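Local coordinates for conserved Archaeal protein (Sulfolobus acidocaldarius, PDB 4OPC), which reduces the double bonds of the geranylgeranyl chains of archaeal phospholipid precursors, with FAD as cofactor, to give saturated archaeal membrane lipids, at residues V270-L276 / S290-P296; I307-C311 / C336-Y341; E382-L386 / M417-K421. One frame throughout, in Å; residues are numbered along the deposited sequence. Where two conformers were deposited one is given.

Contact 1 (V270-L276 / S290-P296). With PGT ((1S)-2-{[{[(2R)-2,3-dihydroxypropyl]oxy}(hydroxy)phosphoryl]oxy}-1-[(palmitoyloxy)methyl]ethyl stearate), chain C.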
loop_
_atom_site.group_PDB
_atom_site.type_symbol
_atom_site.label_atom_id
_atom_site.label_comp_id
_atom_site.label_asym_id
_atom_site.label_seq_id
_atom_site.Cartn_x
_atom_site.Cartn_y
_atom_site.Cartn_z
ATOM N N VAL A 270 -5.588 -6.043 1.589
ATOM C CA VAL A 270 -4.793 -4.837 1.432
ATOM C C VAL A 270 -5.198 -3.800 2.494
ATOM O O VAL A 270 -6.358 -3.431 2.619
ATOM C CB VAL A 270 -4.838 -4.307 -0.034
ATOM C CG1 VAL A 270 -6.254 -4.012 -0.463
ATOM C CG2 VAL A 270 -3.949 -3.076 -0.223
ATOM N N PRO A 271 -4.226 -3.347 3.289
ATOM C CA PRO A 271 -4.571 -2.314 4.279
ATOM C C PRO A 271 -4.943 -0.993 3.614
ATOM O O PRO A 271 -4.455 -0.685 2.530
ATOM C CB PRO A 271 -3.290 -2.168 5.105
ATOM C CG PRO A 271 -2.184 -2.615 4.171
ATOM C CD PRO A 271 -2.786 -3.658 3.258
ATOM N N THR A 272 -5.840 -0.230 4.236
ATOM C CA THR A 272 -6.287 1.037 3.659
ATOM C C THR A 272 -6.353 2.119 4.723
ATOM O O THR A 272 -7.393 2.720 4.940
ATOM C CB THR A 272 -7.687 0.905 3.025
ATOM O OG1 THR A 272 -8.636 0.530 4.035
ATOM C CG2 THR A 272 -7.712 -0.139 1.904
ATOM N N ARG A 273 -5.242 2.394 5.380
ATOM C CA ARG A 273 -5.224 3.346 6.490
ATOM C C ARG A 273 -3.885 4.068 6.582
ATOM O O ARG A 273 -2.947 3.769 5.825
ATOM C CB ARG A 273 -5.500 2.629 7.817
ATOM C CG ARG A 273 -4.621 1.413 8.059
ATOM C CD ARG A 273 -4.527 1.122 9.567
ATOM N NE ARG A 273 -3.538 1.988 10.210
ATOM C CZ ARG A 273 -3.201 1.916 11.493
ATOM N NH1 ARG A 273 -2.229 2.691 11.978
ATOM N NH2 ARG A 273 -3.823 1.062 12.299
ATOM N N ARG A 274 -3.808 5.025 7.506
ATOM C CA ARG A 274 -2.552 5.664 7.888
ATOM C C ARG A 274 -1.508 4.592 8.242
ATOM O O ARG A 274 -1.860 3.463 8.590
ATOM C CB ARG A 274 -2.808 6.577 9.086
ATOM C CG ARG A 274 -3.258 5.815 10.315
ATOM C CD ARG A 274 -4.231 6.629 11.180
ATOM N NE ARG A 274 -4.654 5.833 12.329
ATOM C CZ ARG A 274 -5.604 4.902 12.296
ATOM N NH1 ARG A 274 -6.254 4.638 11.170
ATOM N NH2 ARG A 274 -5.905 4.231 13.401
ATOM N N PRO A 275 -0.215 4.929 8.156
ATOM C CA PRO A 275 0.778 3.886 8.461
ATOM C C PRO A 275 0.796 3.500 9.939
ATOM O O PRO A 275 0.128 4.122 10.771
ATOM C CB PRO A 275 2.112 4.527 8.056
ATOM C CG PRO A 275 1.854 6.003 8.019
ATOM C CD PRO A 275 0.396 6.200 7.734
ATOM N N LEU A 276 1.555 2.454 10.266
ATOM C CA LEU A 276 1.828 2.135 11.664
ATOM C C LEU A 276 2.259 3.405 12.378
ATOM O O LEU A 276 3.083 4.151 11.852
ATOM C CB LEU A 276 3.002 1.160 11.745
ATOM C CG LEU A 276 2.859 -0.356 11.815
ATOM C CD1 LEU A 276 4.206 -0.940 12.251
ATOM C CD2 LEU A 276 1.743 -0.818 12.729
ATOM N N SER A 290 3.058 -4.625 5.800
ATOM C CA SER A 290 3.181 -4.903 7.225
ATOM C C SER A 290 3.134 -3.630 8.056
ATOM O O SER A 290 2.695 -3.661 9.195
ATOM C CB SER A 290 4.479 -5.660 7.496
ATOM O OG SER A 290 4.563 -5.991 8.870
ATOM N N GLY A 291 3.608 -2.526 7.483
ATOM C CA GLY A 291 3.569 -1.227 8.134
ATOM C C GLY A 291 2.425 -0.345 7.663
ATOM O O GLY A 291 2.410 0.851 7.949
ATOM N N PHE A 292 1.490 -0.929 6.921
ATOM C CA PHE A 292 0.302 -0.227 6.407
ATOM C C PHE A 292 0.663 0.961 5.510
ATOM O O PHE A 292 0.118 2.053 5.682
ATOM C CB PHE A 292 -0.637 0.242 7.539
ATOM C CG PHE A 292 -0.936 -0.812 8.577
ATOM C CD1 PHE A 292 -1.109 -2.149 8.229
ATOM C CD2 PHE A 292 -1.041 -0.453 9.918
ATOM C CE1 PHE A 292 -1.398 -3.098 9.180
ATOM C CE2 PHE A 292 -1.310 -1.408 10.882
ATOM C CZ PHE A 292 -1.483 -2.728 10.516
ATOM N N THR A 293 1.537 0.750 4.533
ATOM C CA THR A 293 1.977 1.847 3.658
ATOM C C THR A 293 1.058 2.191 2.456
ATOM O O THR A 293 1.327 3.113 1.690
ATOM C CB THR A 293 3.427 1.628 3.200
ATOM O OG1 THR A 293 3.558 0.317 2.630
ATOM C CG2 THR A 293 4.373 1.742 4.387
ATOM N N VAL A 294 -0.056 1.502 2.331
ATOM C CA VAL A 294 -0.892 1.621 1.146
ATOM C C VAL A 294 -1.704 2.919 1.138
ATOM O O VAL A 294 -2.205 3.357 2.186
ATOM C CB VAL A 294 -1.840 0.430 1.109
ATOM C CG1 VAL A 294 -2.787 0.510 -0.083
ATOM C CG2 VAL A 294 -1.031 -0.864 1.072
ATOM N N ASN A 295 -1.832 3.537 -0.035
ATOM C CA ASN A 295 -2.704 4.705 -0.206
ATOM C C ASN A 295 -4.161 4.357 0.154
ATOM O O ASN A 295 -4.757 3.465 -0.453
ATOM C CB ASN A 295 -2.636 5.176 -1.656
ATOM C CG ASN A 295 -3.346 6.481 -1.876
ATOM O OD1 ASN A 295 -4.579 6.567 -1.762
ATOM N ND2 ASN A 295 -2.584 7.517 -2.194
ATOM N N PRO A 296 -4.741 5.036 1.155
ATOM C CA PRO A 296 -6.082 4.624 1.603
ATOM C C PRO A 296 -7.218 4.891 0.613
ATOM O O PRO A 296 -8.273 4.269 0.735
ATOM C CB PRO A 296 -6.305 5.454 2.883
ATOM C CG PRO A 296 -4.909 5.751 3.367
ATOM C CD PRO A 296 -4.083 5.933 2.123
HETATM C C48 PGT C . -12.198 3.300 -1.359
HETATM C C47 PGT C . -11.071 2.880 -0.437
HETATM C C46 PGT C . -10.625 1.478 -0.798
HETATM C C45 PGT C . -10.235 1.435 -2.262
HETATM C C44 PGT C . -9.231 0.330 -2.514
HETATM C C43 PGT C . -9.904 -0.831 -3.222
HETATM C C42 PGT C . -8.920 -1.977 -3.305
HETATM C C41 PGT C . -7.807 -1.560 -4.232
HETATM C C40 PGT C . -7.184 -2.772 -4.882
HETATM C C39 PGT C . -6.648 -2.331 -6.225
HETATM C C38 PGT C . -5.675 -1.197 -6.033
HETATM C C37 PGT C . -5.286 -0.656 -7.388
HETATM C C36 PGT C . -4.232 0.404 -7.184
HETATM C C35 PGT C . -4.039 1.215 -8.445
HETATM C C34 PGT C . -2.933 2.225 -8.211
HETATM C C33 PGT C . -2.903 3.280 -9.296
HETATM C C32 PGT C . -1.477 3.681 -9.624
HETATM C C31 PGT C . -0.908 4.679 -8.627
HETATM O O31 PGT C . 0.150 4.410 -8.089
HETATM O O2 PGT C . -1.573 5.888 -8.306
HETATM C C2 PGT C . -1.097 7.069 -8.926
HETATM C C1 PGT C . 0.122 7.655 -8.244
HETATM O O3P PGT C . 0.803 6.828 -7.321
HETATM P P PGT C . 0.860 7.289 -5.804
HETATM O O1P PGT C . -0.524 7.824 -5.509
HETATM O O2P PGT C . 1.194 6.133 -4.873
HETATM O O4P PGT C . 1.925 8.445 -5.549
HETATM C C4 PGT C . 2.502 9.201 -6.594
HETATM C C5 PGT C . 3.373 10.309 -6.048
HETATM O O5 PGT C . 4.686 10.158 -6.536
HETATM C C6 PGT C . 3.373 10.256 -4.539
HETATM O O6 PGT C . 4.611 9.798 -4.048
HETATM C C3 PGT C . -2.122 8.187 -8.863
HETATM O O3 PGT C . -3.289 7.922 -9.603
HETATM C C11 PGT C . -4.440 8.479 -9.012
HETATM O O11 PGT C . -4.410 9.617 -8.586
HETATM C C12 PGT C . -5.708 7.659 -8.898
HETATM C C13 PGT C . -6.908 8.558 -8.684
HETATM C C14 PGT C . -8.149 7.700 -8.551
HETATM C C15 PGT C . -8.490 7.496 -7.090
HETATM C C16 PGT C . -9.806 6.758 -6.959
HETATM C C17 PGT C . -10.698 7.519 -6.002
HETATM C C18 PGT C . -12.120 7.004 -6.078
HETATM C C19 PGT C . -13.048 7.961 -5.356
HETATM C C20 PGT C . -13.207 9.251 -6.138
HETATM C C21 PGT C . -14.671 9.475 -6.457
HETATM C C22 PGT C . -14.986 10.956 -6.491
HETATM C C23 PGT C . -16.458 11.146 -6.196
HETATM C C24 PGT C . -16.758 12.608 -5.948
HETATM C C25 PGT C . -17.472 12.764 -4.622
HETATM C C26 PGT C . -16.735 13.769 -3.761
HETATM O O HOH W 1 -2.542 1.263 4.468
#
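F292 adopts a left-handed backbone conformation (phi 59°, psi 50°), rare for a residue with a side chain; its CA-to-CB bond points at segment 270-276 and the ring packs there. In this Rossmann-type flavoprotein the contact ties the eight-stranded sheet to the FAD-binding sheet: 270-276 runs off edge strand 261-271 of the former, while 290-296 lies in the loop between strand 284-286 of the latter and helix 302-322. The ring sits among P271 (CB to F292 CD1, 3.8 Å), L276 (CD2 to F292 CE2, 3.6 Å) and R273, whose NE is 3.5 Å from F292 CD2. R273 folds back on its own segment, NE bonding to R274 O (2.8 Å) and NH1 to P275 O (3.0 Å), and it also forms a salt bridge with E176. One direct hydrogen bond ties the backbones, L276 N to G291 O (2.9 Å, 170°). Beside it, P275 CA makes a CH...O contact with F292 O (3.4 Å). Further along, water 1 accepts from R273 N (3.1 Å) and lies 3.1 Å from V294 O, with which it can bond. V294 packs on V270 (CG1 to V270 CG2, 3.8 Å) and P271 (CG2 to P271 CG, 3.7 Å); V270 and V294 both touch the flavin cofactor. The loop then reaches the bound lipid, where P296 O lies 3.3 Å from PGT C47.

Contact 2 (I307-C311 / C336-Y341). With PGT ((1S)-2-{[{[(2R)-2,3-dihydroxypropyl]oxy}(hydroxy)phosphoryl]oxy}-1-[(palmitoyloxy)methyl]ethyl stearate), chain C.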
loop_
_atom_site.group_PDB
_atom_site.type_symbol
_atom_site.label_atom_id
_atom_site.label_comp_id
_atom_site.label_asym_id
_atom_site.label_seq_id
_atom_site.Cartn_x
_atom_site.Cartn_y
_atom_site.Cartn_z
ATOM N N ILE A 307 8.906 3.417 -1.386
ATOM C CA ILE A 307 9.272 4.567 -0.568
ATOM C C ILE A 307 9.673 4.092 0.830
ATOM O O ILE A 307 10.682 4.529 1.377
ATOM C CB ILE A 307 8.118 5.581 -0.476
ATOM C CG1 ILE A 307 7.809 6.171 -1.859
ATOM C CG2 ILE A 307 8.477 6.674 0.524
ATOM C CD1 ILE A 307 6.599 7.115 -1.862
ATOM N N SER A 308 8.898 3.188 1.412
ATOM C CA SER A 308 9.233 2.712 2.749
ATOM C C SER A 308 10.581 1.968 2.781
ATOM O O SER A 308 11.312 2.100 3.750
ATOM C CB SER A 308 8.077 1.899 3.371
ATOM O OG SER A 308 7.908 0.629 2.751
ATOM N N GLY A 309 10.922 1.239 1.720
ATOM C CA GLY A 309 12.220 0.586 1.654
ATOM C C GLY A 309 13.352 1.592 1.576
ATOM O O GLY A 309 14.412 1.405 2.198
ATOM N N TYR A 310 13.152 2.642 0.783
ATOM C CA TYR A 310 14.085 3.756 0.700
ATOM C C TYR A 310 14.309 4.386 2.080
ATOM O O TYR A 310 15.448 4.605 2.488
ATOM C CB TYR A 310 13.573 4.778 -0.327
ATOM C CG TYR A 310 14.205 6.154 -0.267
ATOM C CD1 TYR A 310 15.333 6.449 -1.008
ATOM C CD2 TYR A 310 13.643 7.164 0.512
ATOM C CE1 TYR A 310 15.908 7.710 -0.959
ATOM C CE2 TYR A 310 14.206 8.421 0.569
ATOM C CZ TYR A 310 15.340 8.687 -0.168
ATOM O OH TYR A 310 15.909 9.940 -0.121
ATOM N N CYS A 311 13.228 4.669 2.797
ATOM C CA CYS A 311 13.365 5.311 4.103
ATOM C C CYS A 311 14.019 4.377 5.107
ATOM O O CYS A 311 14.790 4.817 5.958
ATOM C CB CYS A 311 12.001 5.759 4.632
ATOM S SG CYS A 311 11.305 7.200 3.751
ATOM N N CYS A 336 11.303 10.352 7.782
ATOM C CA CYS A 336 11.417 10.224 6.330
ATOM C C CYS A 336 10.103 9.752 5.724
ATOM O O CYS A 336 9.582 10.379 4.790
ATOM C CB CYS A 336 12.545 9.238 5.975
ATOM S SG CYS A 336 12.691 8.702 4.211
ATOM N N TYR A 337 9.539 8.670 6.258
ATOM C CA TYR A 337 8.332 8.119 5.647
ATOM C C TYR A 337 7.124 9.040 5.758
ATOM O O TYR A 337 6.377 9.191 4.787
ATOM C CB TYR A 337 7.991 6.714 6.169
ATOM C CG TYR A 337 6.856 6.156 5.373
ATOM C CD1 TYR A 337 7.068 5.634 4.100
ATOM C CD2 TYR A 337 5.549 6.233 5.833
ATOM C CE1 TYR A 337 6.011 5.170 3.335
ATOM C CE2 TYR A 337 4.494 5.773 5.068
ATOM C CZ TYR A 337 4.734 5.247 3.815
ATOM O OH TYR A 337 3.705 4.803 3.024
ATOM N N VAL A 338 6.923 9.647 6.924
ATOM C CA VAL A 338 5.822 10.599 7.078
ATOM C C VAL A 338 5.974 11.782 6.117
ATOM O O VAL A 338 4.999 12.188 5.480
ATOM C CB VAL A 338 5.674 11.064 8.544
ATOM C CG1 VAL A 338 4.695 12.217 8.643
ATOM C CG2 VAL A 338 5.221 9.889 9.423
ATOM N N ASN A 339 7.187 12.296 5.954
ATOM C CA ASN A 339 7.401 13.384 5.001
ATOM C C ASN A 339 7.143 12.961 3.553
ATOM O O ASN A 339 6.556 13.711 2.773
ATOM C CB ASN A 339 8.814 13.950 5.120
ATOM C CG ASN A 339 9.019 14.763 6.385
ATOM O OD1 ASN A 339 8.060 15.209 7.013
ATOM N ND2 ASN A 339 10.276 14.968 6.760
ATOM N N GLU A 340 7.574 11.757 3.186
ATOM C CA GLU A 340 7.493 11.335 1.790
ATOM C C GLU A 340 6.121 10.816 1.371
ATOM O O GLU A 340 5.788 10.876 0.186
ATOM C CB GLU A 340 8.543 10.250 1.491
ATOM C CG GLU A 340 10.002 10.688 1.637
ATOM C CD GLU A 340 10.444 11.697 0.585
ATOM O OE1 GLU A 340 9.718 11.896 -0.411
ATOM O OE2 GLU A 340 11.530 12.288 0.755
ATOM N N TYR A 341 5.343 10.282 2.313
ATOM C CA TYR A 341 4.066 9.654 1.970
ATOM C C TYR A 341 3.075 9.554 3.130
ATOM O O TYR A 341 1.862 9.665 2.913
ATOM C CB TYR A 341 4.303 8.254 1.394
ATOM C CG TYR A 341 3.244 7.790 0.424
ATOM C CD1 TYR A 341 3.331 8.104 -0.925
ATOM C CD2 TYR A 341 2.156 7.030 0.852
ATOM C CE1 TYR A 341 2.372 7.673 -1.831
ATOM C CE2 TYR A 341 1.192 6.595 -0.040
ATOM C CZ TYR A 341 1.299 6.924 -1.382
ATOM O OH TYR A 341 0.353 6.499 -2.291
HETATM C C48 PGT C . -12.198 3.300 -1.359
HETATM C C47 PGT C . -11.071 2.880 -0.437
HETATM C C46 PGT C . -10.625 1.478 -0.798
HETATM C C45 PGT C . -10.235 1.435 -2.262
HETATM C C44 PGT C . -9.231 0.330 -2.514
HETATM C C43 PGT C . -9.904 -0.831 -3.222
HETATM C C42 PGT C . -8.920 -1.977 -3.305
HETATM C C41 PGT C . -7.807 -1.560 -4.232
HETATM C C40 PGT C . -7.184 -2.772 -4.882
HETATM C C39 PGT C . -6.648 -2.331 -6.225
HETATM C C38 PGT C . -5.675 -1.197 -6.033
HETATM C C37 PGT C . -5.286 -0.656 -7.388
HETATM C C36 PGT C . -4.232 0.404 -7.184
HETATM C C35 PGT C . -4.039 1.215 -8.445
HETATM C C34 PGT C . -2.933 2.225 -8.211
HETATM C C33 PGT C . -2.903 3.280 -9.296
HETATM C C32 PGT C . -1.477 3.681 -9.624
HETATM C C31 PGT C . -0.908 4.679 -8.627
HETATM O O31 PGT C . 0.150 4.410 -8.089
HETATM O O2 PGT C . -1.573 5.888 -8.306
HETATM C C2 PGT C . -1.097 7.069 -8.926
HETATM C C1 PGT C . 0.122 7.655 -8.244
HETATM O O3P PGT C . 0.803 6.828 -7.321
HETATM P P PGT C . 0.860 7.289 -5.804
HETATM O O1P PGT C . -0.524 7.824 -5.509
HETATM O O2P PGT C . 1.194 6.133 -4.873
HETATM O O4P PGT C . 1.925 8.445 -5.549
HETATM C C4 PGT C . 2.502 9.201 -6.594
HETATM C C5 PGT C . 3.373 10.309 -6.048
HETATM O O5 PGT C . 4.686 10.158 -6.536
HETATM C C6 PGT C . 3.373 10.256 -4.539
HETATM O O6 PGT C . 4.611 9.798 -4.048
HETATM C C3 PGT C . -2.122 8.187 -8.863
HETATM O O3 PGT C . -3.289 7.922 -9.603
HETATM C C11 PGT C . -4.440 8.479 -9.012
HETATM O O11 PGT C . -4.410 9.617 -8.586
HETATM C C12 PGT C . -5.708 7.659 -8.898
HETATM C C13 PGT C . -6.908 8.558 -8.684
HETATM C C14 PGT C . -8.149 7.700 -8.551
HETATM C C15 PGT C . -8.490 7.496 -7.090
HETATM C C16 PGT C . -9.806 6.758 -6.959
HETATM C C17 PGT C . -10.698 7.519 -6.002
HETATM C C18 PGT C . -12.120 7.004 -6.078
HETATM C C19 PGT C . -13.048 7.961 -5.356
HETATM C C20 PGT C . -13.207 9.251 -6.138
HETATM C C21 PGT C . -14.671 9.475 -6.457
HETATM C C22 PGT C . -14.986 10.956 -6.491
HETATM C C23 PGT C . -16.458 11.146 -6.196
HETATM C C24 PGT C . -16.758 12.608 -5.948
HETATM C C25 PGT C . -17.472 12.764 -4.622
HETATM C C26 PGT C . -16.735 13.769 -3.761
#
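The covalent link comes first: C311 SG and C336 SG are bonded at 2.1 Å with chi3 near -72°. Both CA-to-CB bonds point across the interface, and the two CA atoms, 5.7 Å apart, are the nearest pair of the segments. The disulfide has further neighbours, with Y337 N 3.4 Å from C311 SG. C336 SG also makes a sulfur-aromatic contact with Y310, oblique to the ring, 5.1 Å from its centroid and 4.0 Å from Y310 CE2. Apolar packing extends the interface away from the cystine. I307 CG2 meets Y337 CD1 at 4.0 Å and E340 CB at 3.7 Å, while I307 CD1 lies 3.5 Å from Y341 CD1; S308 CB adds a contact at 3.9 Å to Y337 CE1. These residues belong to a roughly antiparallel helix pair, 302-322 and 332-357; the axes of the two short segments cross at 146° and come within 9.5 Å. Helix 302-322 starts at K302, an FAD-binding residue, and helix 54-60, which carries H56 and L60, packs on I307 as well. Within 336-341 the helix widens into a pi-type turn at 338-341, although Y341 N still bonds to Y337 O (2.9 Å). No hydrogen bond crosses between the two segments. Y337 OH bonds to Q345 further along its own helix, S308 OG to A305 O of its own helix and to G288 N. Y341 OH donates to the lipid phosphate at PGT O2P (2.7 Å), an oxygen near the plane of the Y341 ring; I307 CD1 is 4.0 Å from PGT O6.

Contact 3 (E382-L386 / M417-K421)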
loop_
_atom_site.group_PDB
_atom_site.type_symbol
_atom_site.label_atom_id
_atom_site.label_comp_id
_atom_site.label_asym_id
_atom_site.label_seq_id
_atom_site.Cartn_x
_atom_site.Cartn_y
_atom_site.Cartn_z
ATOM N N GLU A 382 -2.706 12.762 -4.661
ATOM C CA GLU A 382 -1.255 12.881 -4.711
ATOM C C GLU A 382 -0.635 13.712 -3.584
ATOM O O GLU A 382 0.518 13.504 -3.219
ATOM C CB GLU A 382 -0.806 13.412 -6.076
ATOM C CG GLU A 382 -1.094 12.453 -7.222
ATOM C CD GLU A 382 -0.346 12.813 -8.490
ATOM O OE1 GLU A 382 -0.016 14.007 -8.672
ATOM O OE2 GLU A 382 -0.082 11.899 -9.300
ATOM N N LYS A 383 -1.394 14.648 -3.029
ATOM C CA LYS A 383 -0.867 15.478 -1.954
ATOM C C LYS A 383 -1.648 15.319 -0.652
ATOM O O LYS A 383 -1.175 15.709 0.414
ATOM C CB LYS A 383 -0.817 16.945 -2.383
ATOM C CG LYS A 383 -0.048 17.169 -3.670
ATOM C CD LYS A 383 0.254 18.641 -3.889
ATOM C CE LYS A 383 0.943 18.859 -5.221
ATOM N NZ LYS A 383 1.283 20.293 -5.437
ATOM N N GLY A 384 -2.832 14.726 -0.744
ATOM C CA GLY A 384 -3.698 14.562 0.411
ATOM C C GLY A 384 -4.375 15.851 0.818
ATOM O O GLY A 384 -4.829 15.998 1.950
ATOM N N ASP A 385 -4.450 16.793 -0.113
ATOM C CA ASP A 385 -5.034 18.090 0.184
ATOM C C ASP A 385 -6.388 18.266 -0.469
ATOM O O ASP A 385 -6.581 17.962 -1.644
ATOM C CB ASP A 385 -4.102 19.215 -0.261
ATOM C CG ASP A 385 -2.835 19.272 0.556
ATOM O OD1 ASP A 385 -2.859 18.806 1.715
ATOM O OD2 ASP A 385 -1.820 19.786 0.044
ATOM N N LEU A 386 -7.336 18.744 0.319
ATOM C CA LEU A 386 -8.626 19.143 -0.196
ATOM C C LEU A 386 -8.823 20.553 0.318
ATOM O O LEU A 386 -9.214 20.749 1.466
ATOM C CB LEU A 386 -9.725 18.213 0.315
ATOM C CG LEU A 386 -11.158 18.605 -0.038
ATOM C CD1 LEU A 386 -11.309 18.751 -1.540
ATOM C CD2 LEU A 386 -12.135 17.573 0.504
ATOM N N MET A 417 -9.311 16.536 7.340
ATOM C CA MET A 417 -8.111 16.202 6.573
ATOM C C MET A 417 -6.949 17.139 6.871
ATOM O O MET A 417 -5.830 16.688 7.118
ATOM C CB MET A 417 -8.400 16.185 5.071
ATOM C CG MET A 417 -9.355 15.067 4.641
ATOM S SD MET A 417 -9.907 15.199 2.930
ATOM C CE MET A 417 -8.366 15.017 2.039
ATOM N N LYS A 418 -7.215 18.436 6.845
ATOM C CA LYS A 418 -6.196 19.426 7.148
ATOM C C LYS A 418 -5.666 19.232 8.565
ATOM O O LYS A 418 -4.459 19.284 8.795
ATOM C CB LYS A 418 -6.776 20.836 6.971
ATOM C CG LYS A 418 -5.818 21.969 7.307
ATOM C CD LYS A 418 -6.428 23.315 6.922
ATOM C CE LYS A 418 -5.581 24.477 7.420
ATOM N NZ LYS A 418 -4.154 24.335 7.017
ATOM N N LYS A 419 -6.573 18.975 9.503
ATOM C CA LYS A 419 -6.204 18.783 10.901
ATOM C C LYS A 419 -5.283 17.579 11.101
ATOM O O LYS A 419 -4.266 17.668 11.792
ATOM C CB LYS A 419 -7.450 18.624 11.773
ATOM C CG LYS A 419 -7.121 18.371 13.231
ATOM C CD LYS A 419 -8.267 18.736 14.153
ATOM C CE LYS A 419 -7.815 18.695 15.610
ATOM N NZ LYS A 419 -8.906 19.065 16.552
ATOM N N ILE A 420 -5.640 16.446 10.514
ATOM C CA ILE A 420 -4.797 15.272 10.665
ATOM C C ILE A 420 -3.465 15.461 9.925
ATOM O O ILE A 420 -2.421 15.047 10.423
ATOM C CB ILE A 420 -5.543 13.966 10.295
ATOM C CG1 ILE A 420 -4.893 12.759 10.976
ATOM C CG2 ILE A 420 -5.625 13.783 8.788
ATOM C CD1 ILE A 420 -5.665 11.466 10.779
ATOM N N LYS A 421 -3.487 16.138 8.779
ATOM C CA LYS A 421 -2.250 16.360 8.033
ATOM C C LYS A 421 -1.276 17.169 8.879
ATOM O O LYS A 421 -0.087 16.842 8.954
ATOM C CB LYS A 421 -2.509 17.067 6.705
ATOM C CG LYS A 421 -1.301 17.076 5.773
ATOM C CD LYS A 421 -1.553 16.254 4.522
ATOM C CE LYS A 421 -0.437 16.423 3.511
ATOM N NZ LYS A 421 -0.346 17.820 3.015
#
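Helix 374-383 gives way at G384, whose positive phi (75°, psi 21°) suits glycine and turns the chain into the extended D385 and L386. Segment 417-421, by contrast, is regular helix throughout, with K421 N bonded to M417 O at 2.9 Å. The backbones stay well apart: the nearest CA atoms, those of D385 and K418, are 7.2 Å from each other, so the gap is bridged by side chains of 417-421 meeting both backbone oxygens and side chains of 382-386. M417 and K421, one turn apart, both direct CA-to-CB at the other segment. K421 NZ forms a salt bridge with D385 OD1 (3.0 Å), and its aliphatic part passes beside the turn, K421 CE at 3.3 Å from K383 O and K421 CD at 4.2 Å from G384 O. The CA-to-CB bond of D385 points away, but its carboxylate swings back to the lysine. On the buried side M417 CE lies 3.9 Å from L386 CB and 3.7 Å from G384 O, an oxygen that also takes a hydrogen bond from S347. Helix 332-357 backs this junction, with S347, I350 and F351 against M417, while helix 434-452 flanks helix 410-425 through I420 and K419.

Contacts 1 and 2 adjoin, their centres about 13 Å apart. N295 ND2 lies 3.1 Å from Y341 OH, a probable hydrogen bond, and T293 CB packs 3.2 Å from Y337 OH. Both reach the bound lipid: contact 1 near the end of an acyl tail (P296) and, through N295, close to the phosphate, which contact 2 bonds through Y341; H56 and H298 also hydrogen-bond the lipid. Segment 290-296 touches the flavin too, through V294. Contact 3 stands apart, its centre about 16 Å from that of contact 1 and 17 Å from that of contact 2. Helix 332-357 borders all three: R352 packs on T272, 336-341 belongs to it, and it backs M417. L386's side chain remains about 7 Å from the lipid.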